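Local coordinates for protein ribonuclease VapC (Klebsiella pneumoniae, PDB 7BY3) that probably acts as a magnesium-dependent ribonuclease, the toxic half of a toxin-antitoxin pair in the PIN-domain family, at residues A6-D9 and T10-I14; I36-I39 and T40-V44; G19-E22 and A23-A26; Q55-R58 and M59-T63. All coordinates share one frame; numbering follows the deposited sequence.

Interaction 1: A6-D9 and T10-I14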
loop_
_atom_site.group_PDB
_atom_site.type_symbol
_atom_site.label_atom_id
_atom_site.label_comp_id
_atom_site.label_asym_id
_atom_site.label_seq_id
_atom_site.Cartn_x
_atom_site.Cartn_y
_atom_site.Cartn_z
ATOM N N ALA B 6 15.424 5.578 11.742
ATOM C CA ALA B 6 15.755 5.094 10.411
ATOM C C ALA B 6 14.635 4.298 9.744
ATOM O O ALA B 6 13.985 3.464 10.373
ATOM C CB ALA B 6 17.011 4.252 10.483
ATOM N N LEU B 7 14.424 4.572 8.459
ATOM C CA LEU B 7 13.573 3.750 7.604
ATOM C C LEU B 7 14.438 3.110 6.525
ATOM O O LEU B 7 15.119 3.808 5.774
ATOM C CB LEU B 7 12.453 4.578 6.969
ATOM C CG LEU B 7 11.458 3.794 6.109
ATOM C CD1 LEU B 7 10.236 3.403 6.918
ATOM C CD2 LEU B 7 11.055 4.577 4.873
ATOM N N PHE B 8 14.416 1.785 6.447
ATOM C CA PHE B 8 15.294 1.067 5.529
ATOM C C PHE B 8 14.575 0.597 4.270
ATOM O O PHE B 8 13.524 -0.038 4.341
ATOM C CB PHE B 8 15.940 -0.122 6.241
ATOM C CG PHE B 8 17.060 0.267 7.163
ATOM C CD1 PHE B 8 16.811 0.563 8.492
ATOM C CD2 PHE B 8 18.359 0.351 6.696
ATOM C CE1 PHE B 8 17.839 0.928 9.339
ATOM C CE2 PHE B 8 19.390 0.715 7.538
ATOM C CZ PHE B 8 19.129 1.003 8.861
ATOM N N ASP B 9 15.158 0.919 3.120
ATOM C CA ASP B 9 14.610 0.530 1.826
ATOM C C ASP B 9 14.818 -0.962 1.582
ATOM O O ASP B 9 15.660 -1.594 2.220
ATOM C CB ASP B 9 15.249 1.355 0.706
ATOM C CG ASP B 9 14.448 1.319 -0.583
ATOM O OD1 ASP B 9 13.355 0.715 -0.592
ATOM O OD2 ASP B 9 14.908 1.904 -1.587
ATOM N N THR B 10 14.036 -1.512 0.660
ATOM C CA THR B 10 14.006 -2.948 0.397
ATOM C C THR B 10 15.374 -3.552 0.069
ATOM O O THR B 10 15.700 -4.645 0.532
ATOM C CB THR B 10 13.039 -3.268 -0.766
ATOM O OG1 THR B 10 11.777 -2.632 -0.529
ATOM C CG2 THR B 10 12.831 -4.768 -0.897
ATOM N N ASN B 11 16.172 -2.837 -0.720
ATOM C CA ASN B 11 17.451 -3.366 -1.192
ATOM C C ASN B 11 18.440 -3.678 -0.066
ATOM O O ASN B 11 19.303 -4.545 -0.214
ATOM C CB ASN B 11 18.091 -2.392 -2.190
ATOM C CG ASN B 11 18.223 -0.983 -1.636
ATOM O OD1 ASN B 11 17.377 -0.125 -1.883
ATOM N ND2 ASN B 11 19.290 -0.741 -0.885
ATOM N N ILE B 12 18.313 -2.977 1.055
ATOM C CA ILE B 12 19.208 -3.189 2.185
ATOM C C ILE B 12 18.854 -4.466 2.935
ATOM O O ILE B 12 19.736 -5.249 3.292
ATOM C CB ILE B 12 19.176 -2.001 3.154
ATOM C CG1 ILE B 12 19.700 -0.752 2.453
ATOM C CG2 ILE B 12 20.008 -2.292 4.392
ATOM C CD1 ILE B 12 19.769 0.443 3.342
ATOM N N LEU B 13 17.562 -4.674 3.169
ATOM C CA LEU B 13 17.091 -5.895 3.816
ATOM C C LEU B 13 17.449 -7.121 2.981
ATOM O O LEU B 13 17.899 -8.135 3.516
ATOM C CB LEU B 13 15.580 -5.836 4.050
ATOM C CG LEU B 13 15.087 -5.006 5.238
ATOM C CD1 LEU B 13 13.582 -5.114 5.357
ATOM C CD2 LEU B 13 15.745 -5.464 6.523
ATOM N N ILE B 14 17.251 -7.018 1.670
ATOM C CA ILE B 14 17.618 -8.083 0.744
ATOM C C ILE B 14 19.108 -8.394 0.841
ATOM O O ILE B 14 19.506 -9.557 0.906
ATOM C CB ILE B 14 17.266 -7.711 -0.712
ATOM C CG1 ILE B 14 15.751 -7.604 -0.881
ATOM C CG2 ILE B 14 17.820 -8.745 -1.680
ATOM C CD1 ILE B 14 15.015 -8.892 -0.586
#
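Asp-9 turns its carboxylate back on the first peptide of helix 10-17, and OD1 makes the bond to Thr-10. The side chain holds CG away from its own backbone N (chi1 -162°), so that CB and CG run beside the peptide that leads into Thr-10. At the tip, OD1 takes the N-H of that peptide in a hydrogen bond: Thr-10 N to Asp-9 OD1 is 2.6 Å, with 142° at the hydrogen, and the donor stands 44° out of the carboxylate plane. OD2, the other tip, is hydrogen-bonded to Thr-106 and to a polar side chain on the chain of another protein. The hydroxyl of Thr-10 finds its partner in Thr-40 of helix 38-50.

On the backbone, Asp-9 O accepts from Ile-12 N at 3.2 Å and so opens the first turn. Ile-12 in turn reaches back to Phe-8: Ile-12 CD1 meets the ring edge, in its plane, 3.6 Å from Phe-8 CD2, while Ile-12 CG2 is 3.9 Å from that same Phe-8 CD2. The ring also meets Trp-30, the two planes nearly perpendicular. Every residue that touches here is buried.

A short parallel strand that runs straight into a helix, with an aspartate at the junction, is characteristic of the PIN fold. There the first acidic residue of the metal site follows the first strand, consistent with Asp-9 binding magnesium together with Asp-90, whose side chain is about 5 Å away.

Interaction 2: I36-I39 and T40-V44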
loop_
_atom_site.group_PDB
_atom_site.type_symbol
_atom_site.label_atom_id
_atom_site.label_comp_id
_atom_site.label_asym_id
_atom_site.label_seq_id
_atom_site.Cartn_x
_atom_site.Cartn_y
_atom_site.Cartn_z
ATOM N N ILE B 36 10.435 -0.111 8.367
ATOM C CA ILE B 36 10.276 -0.402 6.949
ATOM C C ILE B 36 8.823 -0.178 6.547
ATOM O O ILE B 36 7.923 -0.240 7.383
ATOM C CB ILE B 36 10.680 -1.849 6.590
ATOM C CG1 ILE B 36 9.920 -2.854 7.457
ATOM C CG2 ILE B 36 12.180 -2.048 6.729
ATOM C CD1 ILE B 36 10.085 -4.284 7.003
ATOM N N SER B 37 8.602 0.098 5.268
ATOM C CA SER B 37 7.252 0.206 4.732
ATOM C C SER B 37 6.630 -1.179 4.577
ATOM O O SER B 37 7.337 -2.185 4.563
ATOM C CB SER B 37 7.260 0.937 3.388
ATOM O OG SER B 37 5.979 0.907 2.781
ATOM N N LEU B 38 5.307 -1.229 4.478
ATOM C CA LEU B 38 4.613 -2.473 4.167
ATOM C C LEU B 38 5.007 -2.967 2.774
ATOM O O LEU B 38 5.024 -4.170 2.512
ATOM C CB LEU B 38 3.096 -2.283 4.259
ATOM C CG LEU B 38 2.226 -3.540 4.332
ATOM C CD1 LEU B 38 2.761 -4.531 5.360
ATOM C CD2 LEU B 38 0.785 -3.166 4.641
ATOM N N ILE B 39 5.325 -2.027 1.890
ATOM C CA ILE B 39 5.802 -2.345 0.548
ATOM C C ILE B 39 7.077 -3.177 0.610
ATOM O O ILE B 39 7.242 -4.139 -0.139
ATOM C CB ILE B 39 6.066 -1.066 -0.271
ATOM C CG1 ILE B 39 4.746 -0.356 -0.577
ATOM C CG2 ILE B 39 6.814 -1.390 -1.557
ATOM C CD1 ILE B 39 4.818 0.594 -1.740
ATOM N N THR B 40 7.968 -2.803 1.520
ATOM C CA THR B 40 9.223 -3.520 1.704
ATOM C C THR B 40 8.978 -4.904 2.300
ATOM O O THR B 40 9.594 -5.880 1.878
ATOM C CB THR B 40 10.194 -2.725 2.600
ATOM O OG1 THR B 40 10.603 -1.533 1.918
ATOM C CG2 THR B 40 11.425 -3.550 2.925
ATOM N N TRP B 41 8.067 -4.984 3.269
ATOM C CA TRP B 41 7.716 -6.257 3.895
ATOM C C TRP B 41 7.281 -7.280 2.848
ATOM O O TRP B 41 7.722 -8.425 2.872
ATOM C CB TRP B 41 6.607 -6.064 4.937
ATOM C CG TRP B 41 6.356 -7.281 5.798
ATOM C CD1 TRP B 41 6.926 -7.559 7.005
ATOM C CD2 TRP B 41 5.472 -8.369 5.507
ATOM N NE1 TRP B 41 6.454 -8.756 7.487
ATOM C CE2 TRP B 41 5.560 -9.277 6.589
ATOM C CE3 TRP B 41 4.615 -8.677 4.447
ATOM C CZ2 TRP B 41 4.825 -10.460 6.634
ATOM C CZ3 TRP B 41 3.885 -9.853 4.492
ATOM C CH2 TRP B 41 3.996 -10.730 5.579
ATOM N N MET B 42 6.431 -6.853 1.918
ATOM C CA MET B 42 5.917 -7.736 0.874
ATOM C C MET B 42 7.003 -8.198 -0.096
ATOM O O MET B 42 7.070 -9.377 -0.442
ATOM C CB MET B 42 4.795 -7.044 0.097
ATOM C CG MET B 42 3.527 -6.823 0.902
ATOM S SD MET B 42 2.158 -6.226 -0.103
ATOM C CE MET B 42 2.291 -4.462 0.160
ATOM N N GLU B 43 7.849 -7.270 -0.534
ATOM C CA GLU B 43 8.898 -7.593 -1.498
ATOM C C GLU B 43 9.985 -8.475 -0.894
ATOM O O GLU B 43 10.639 -9.234 -1.607
ATOM C CB GLU B 43 9.525 -6.318 -2.071
ATOM C CG GLU B 43 8.599 -5.519 -2.974
ATOM C CD GLU B 43 9.354 -4.607 -3.928
ATOM O OE1 GLU B 43 10.534 -4.897 -4.218
ATOM O OE2 GLU B 43 8.766 -3.608 -4.393
ATOM N N VAL B 44 10.186 -8.373 0.415
ATOM C CA VAL B 44 11.132 -9.248 1.098
ATOM C C VAL B 44 10.528 -10.643 1.262
ATOM O O VAL B 44 11.215 -11.652 1.094
ATOM C CB VAL B 44 11.541 -8.681 2.476
ATOM C CG1 VAL B 44 12.375 -9.691 3.245
ATOM C CG2 VAL B 44 12.319 -7.386 2.302
HETATM O O HOH W 1 10.740 0.767 3.633
#
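Ile-36 and Thr-40 meet almost at right angles: the Thr-40 methyl CG2 rests against Ile-36 CB, at 4.1 Å, and against the CG2 branch of Ile-36. Leu-38 and Trp-41 are arranged otherwise, side by side and pointing the same way, with Leu-38 CD1 4.2 Å from Trp-41 CB. The indole leads off beyond this contact. Met-42 curls back at its thioether (chi3 -95°), which sets its methyl CE 4.3 Å from Leu-38 CG, with Met-42 CE also 3.6 Å from Leu-38 O.

Ser-37, the last residue of the strand, is the N-cap of the helix. Its OG accepts from Ile-39 N at 3.1 Å, a fairly straight bond of 155°, and its carbonyl receives Trp-41 N, with Thr-40 N as a weak second donor. This is a beta-alpha junction of the PIN domain, where strand 35-37 passes directly into a helix. A water adds to the junction: it accepts from Ser-37 N at 2.8 Å and also lies 2.9 Å from Thr-40 OG1, a hydroxyl that is hydrogen-bonded to Thr-10 as well.

Ile-39 and Glu-43 again run alongside each other, Glu-43 OE2 lying 4.1 Å from Ile-39 CG2. That carboxylate oxygen forms a salt bridge with a basic side chain on the chain of another protein, while Trp-41 and Met-42 pack on Gln-71 and Ala-74 of the second subunit.

Interaction 3: G19-E22 and A23-A26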
loop_
_atom_site.group_PDB
_atom_site.type_symbol
_atom_site.label_atom_id
_atom_site.label_comp_id
_atom_site.label_asym_id
_atom_site.label_seq_id
_atom_site.Cartn_x
_atom_site.Cartn_y
_atom_site.Cartn_z
ATOM N N GLY B 19 23.300 -12.121 2.881
ATOM C CA GLY B 19 24.578 -12.300 3.546
ATOM C C GLY B 19 25.639 -11.242 3.315
ATOM O O GLY B 19 26.828 -11.527 3.435
ATOM N N ARG B 20 25.225 -10.026 2.973
ATOM C CA ARG B 20 26.171 -8.926 2.819
ATOM C C ARG B 20 26.430 -8.215 4.146
ATOM O O ARG B 20 25.517 -7.649 4.745
ATOM C CB ARG B 20 25.664 -7.922 1.784
ATOM C CG ARG B 20 25.391 -8.523 0.419
ATOM C CD ARG B 20 25.968 -7.647 -0.679
ATOM N NE ARG B 20 25.586 -8.106 -2.010
ATOM C CZ ARG B 20 26.072 -7.604 -3.141
ATOM N NH1 ARG B 20 26.968 -6.627 -3.107
ATOM N NH2 ARG B 20 25.664 -8.085 -4.308
ATOM N N ARG B 21 27.683 -8.237 4.592
ATOM C CA ARG B 21 28.068 -7.593 5.846
ATOM C C ARG B 21 27.870 -6.080 5.784
ATOM O O ARG B 21 27.729 -5.421 6.814
ATOM C CB ARG B 21 29.524 -7.914 6.195
ATOM C CG ARG B 21 29.897 -7.575 7.628
ATOM C CD ARG B 21 31.360 -7.856 7.921
ATOM N NE ARG B 21 31.754 -7.330 9.226
ATOM C CZ ARG B 21 31.519 -7.942 10.382
ATOM N NH1 ARG B 21 30.892 -9.109 10.404
ATOM N NH2 ARG B 21 31.914 -7.387 11.520
ATOM N N GLU B 22 27.861 -5.539 4.570
ATOM C CA GLU B 22 27.625 -4.115 4.361
ATOM C C GLU B 22 26.244 -3.707 4.865
ATOM O O GLU B 22 26.055 -2.590 5.346
ATOM C CB GLU B 22 27.764 -3.754 2.878
ATOM C CG GLU B 22 29.172 -3.896 2.313
ATOM C CD GLU B 22 29.423 -5.248 1.668
ATOM O OE1 GLU B 22 28.764 -6.235 2.055
ATOM O OE2 GLU B 22 30.284 -5.322 0.765
ATOM N N ALA B 23 25.284 -4.618 4.749
ATOM C CA ALA B 23 23.920 -4.365 5.198
ATOM C C ALA B 23 23.815 -4.480 6.715
ATOM O O ALA B 23 23.106 -3.705 7.356
ATOM C CB ALA B 23 22.957 -5.319 4.525
ATOM N N LYS B 24 24.517 -5.461 7.276
ATOM C CA LYS B 24 24.637 -5.602 8.722
ATOM C C LYS B 24 25.177 -4.307 9.324
ATOM O O LYS B 24 24.711 -3.855 10.367
ATOM C CB LYS B 24 25.544 -6.788 9.072
ATOM C CG LYS B 24 25.902 -6.918 10.548
ATOM C CD LYS B 24 26.525 -8.279 10.840
ATOM C CE LYS B 24 27.092 -8.358 12.253
ATOM N NZ LYS B 24 28.240 -7.430 12.463
ATOM N N GLN B 25 26.147 -3.702 8.645
ATOM C CA GLN B 25 26.733 -2.444 9.090
ATOM C C GLN B 25 25.784 -1.272 8.882
ATOM O O GLN B 25 25.858 -0.272 9.592
ATOM C CB GLN B 25 28.045 -2.180 8.357
ATOM C CG GLN B 25 29.140 -3.157 8.711
ATOM C CD GLN B 25 30.451 -2.833 8.033
ATOM O OE1 GLN B 25 30.501 -2.041 7.093
ATOM N NE2 GLN B 25 31.524 -3.448 8.507
ATOM N N ALA B 26 24.900 -1.394 7.899
ATOM C CA ALA B 26 23.914 -0.354 7.636
ATOM C C ALA B 26 22.815 -0.386 8.692
ATOM O O ALA B 26 22.323 0.656 9.124
ATOM C CB ALA B 26 23.325 -0.520 6.245
#
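Ala-23 sits firmly on the turn that begins helix 21-28: its N donates to Arg-20 O at 3.0 Å, and its methyl CB lies 3.5 Å from that same Arg-20 O. Arg-20 is the N-cap, just after Gly-19 has ended the preceding helix in a Schellman motif. Three residues on, Ala-26 N donates to Glu-22 O, four back, in a bond that is weak because bent (128°), and Ala-26 CB is 3.5 Å from Glu-22 O. Both alanines are buried, and Tyr-122 packs on each.

The outer face is built from long chains. Gln-25 lays CG 3.3 Å from Arg-21 O, and its amide plane is turned 74° from the Arg-21 guanidinium. Arg-21 and Lys-24 run side by side; the bend at the end of Lys-24 (chi4 -65°) brings NZ over one face of that guanidinium, 3.8 Å from both Arg-21 NH1 and Arg-21 NH2. Arg-21 and Gln-25 touch a crystal neighbour, so their arrangement may partly reflect packing.

Two cations so close would probably repel each other, but Lys-24 NZ has a salt bridge to Glu-28, which should offset the cost. Arg-20 likewise pairs with an acidic side chain on the chain of another protein.

Interaction 4: Q55-R58 and M59-T63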
loop_
_atom_site.group_PDB
_atom_site.type_symbol
_atom_site.label_atom_id
_atom_site.label_comp_id
_atom_site.label_asym_id
_atom_site.label_seq_id
_atom_site.Cartn_x
_atom_site.Cartn_y
_atom_site.Cartn_z
ATOM N N GLN B 55 9.403 -18.439 7.669
ATOM C CA GLN B 55 9.111 -18.211 9.082
ATOM C C GLN B 55 10.217 -17.394 9.744
ATOM O O GLN B 55 9.945 -16.527 10.572
ATOM C CB GLN B 55 8.919 -19.540 9.821
ATOM C CG GLN B 55 8.743 -19.406 11.332
ATOM C CD GLN B 55 7.324 -19.042 11.737
ATOM O OE1 GLN B 55 7.041 -17.899 12.099
ATOM N NE2 GLN B 55 6.425 -20.017 11.685
ATOM N N ARG B 56 11.461 -17.664 9.361
ATOM C CA ARG B 56 12.613 -16.990 9.956
ATOM C C ARG B 56 12.747 -15.543 9.485
ATOM O O ARG B 56 13.199 -14.681 10.237
ATOM C CB ARG B 56 13.895 -17.766 9.645
ATOM C CG ARG B 56 14.382 -18.637 10.795
ATOM C CD ARG B 56 15.354 -19.708 10.322
ATOM N NE ARG B 56 14.666 -20.926 9.899
ATOM C CZ ARG B 56 15.239 -21.915 9.221
ATOM N NH1 ARG B 56 16.517 -21.835 8.877
ATOM N NH2 ARG B 56 14.532 -22.987 8.882
ATOM N N THR B 57 12.356 -15.284 8.243
ATOM C CA THR B 57 12.371 -13.926 7.709
ATOM C C THR B 57 11.276 -13.096 8.358
ATOM O O THR B 57 11.511 -11.971 8.801
ATOM C CB THR B 57 12.180 -13.911 6.189
ATOM O OG1 THR B 57 13.228 -14.664 5.567
ATOM C CG2 THR B 57 12.202 -12.484 5.664
ATOM N N ARG B 58 10.077 -13.668 8.407
ATOM C CA ARG B 58 8.941 -13.045 9.071
ATOM C C ARG B 58 9.267 -12.736 10.534
ATOM O O ARG B 58 8.808 -11.734 11.084
ATOM C CB ARG B 58 7.713 -13.953 8.958
ATOM C CG ARG B 58 6.552 -13.599 9.872
ATOM C CD ARG B 58 5.213 -14.077 9.311
ATOM N NE ARG B 58 5.341 -15.174 8.353
ATOM C CZ ARG B 58 5.527 -16.451 8.682
ATOM N NH1 ARG B 58 5.620 -16.807 9.955
ATOM N NH2 ARG B 58 5.627 -17.371 7.733
ATOM N N MET B 59 10.080 -13.590 11.150
ATOM C CA MET B 59 10.547 -13.364 12.515
ATOM C C MET B 59 11.445 -12.137 12.606
ATOM O O MET B 59 11.288 -11.308 13.501
ATOM C CB MET B 59 11.295 -14.592 13.039
ATOM C CG MET B 59 10.391 -15.708 13.539
ATOM S SD MET B 59 11.313 -17.157 14.091
ATOM C CE MET B 59 9.978 -18.242 14.587
ATOM N N ALA B 60 12.389 -12.028 11.677
ATOM C CA ALA B 60 13.334 -10.919 11.675
ATOM C C ALA B 60 12.654 -9.600 11.323
ATOM O O ALA B 60 12.967 -8.558 11.899
ATOM C CB ALA B 60 14.472 -11.200 10.710
ATOM N N LEU B 61 11.720 -9.649 10.379
ATOM C CA LEU B 61 11.036 -8.448 9.913
ATOM C C LEU B 61 10.115 -7.847 10.970
ATOM O O LEU B 61 9.885 -6.638 10.985
ATOM C CB LEU B 61 10.233 -8.749 8.647
ATOM C CG LEU B 61 11.048 -9.020 7.383
ATOM C CD1 LEU B 61 10.135 -9.215 6.184
ATOM C CD2 LEU B 61 12.030 -7.891 7.131
ATOM N N SER B 62 9.597 -8.691 11.857
ATOM C CA SER B 62 8.650 -8.247 12.875
ATOM C C SER B 62 9.322 -7.415 13.967
ATOM O O SER B 62 8.648 -6.843 14.825
ATOM C CB SER B 62 7.937 -9.449 13.495
ATOM O OG SER B 62 8.855 -10.309 14.146
ATOM N N THR B 63 10.649 -7.353 13.930
ATOM C CA THR B 63 11.413 -6.543 14.872
ATOM C C THR B 63 11.519 -5.100 14.381
ATOM O O THR B 63 12.029 -4.227 15.082
ATOM C CB THR B 63 12.826 -7.108 15.089
ATOM O OG1 THR B 63 13.608 -6.911 13.906
ATOM C CG2 THR B 63 12.761 -8.595 15.408
#
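Met-59, Ala-60, Leu-61 and Ser-62 each donate their backbone N-H to the carbonyl four residues earlier; the Leu-61 N to Thr-57 O bond, 2.8 Å, runs nearly along the C=O axis. On the side facing the protein, Thr-57 and Leu-61 lie alongside each other and point the same way. The Thr-57 methyl CG2, anti to the backbone N, touches Leu-61 CD1 at 3.9 Å, and Leu-61 CG stands 3.3 Å from Thr-57 O. Phe-17 of helix 10-17 and Val-44 of helix 38-50 pack on both residues, while the Thr-57 hydroxyl is hydrogen-bonded to an aromatic side chain on the chain of another protein.

Toward solvent, Met-59 reaches back and crosses Gln-55 at a slant. Its fully extended chain (chi3 -180°) carries methyl CE to 3.7 Å from Gln-55 CG, and Met-59 CG passes 3.1 Å from Gln-55 O.

Two hydroxyls bond back to carbonyls of the preceding turn. Ser-62 OG donates to Met-59 O at 2.7 Å, reaching it from above the carbonyl plane, and Thr-63 OG1 donates to Ala-60 O at 2.7 Å within the plane of that carbonyl. The Ala-60 carbonyl also takes a weak bond from Thr-63 N, so the chemistry here is one of side-chain hydroxyls supplementing backbone donors at Met-59 O and Ala-60 O.

How the interactions relate
From the N terminus the contacts come in the order 1, 3, 2, 4. Each is local and closes a single turn or junction, so none nests in or crosses another. Interaction 1 leads from strand 6-8 into helix 10-17; interaction 3 opens helix 21-28, which packs back on it, the Ala-23 methyl on the Ile-12 carbonyl and the Phe-8 ring on the Ala-26 carbonyl. Interaction 2 starts the next beta-alpha unit, joined to interaction 1 by the Thr-10 to Thr-40 hydroxyl pair. Leu-13 meets Ile-36, Thr-40 and Leu-61, tying interactions 1, 2 and 4 together. Interaction 2 also packs directly on 4, Trp-41 and Val-44 on Leu-61 and Val-44 on Thr-57. Interactions 3 and 4 do not touch.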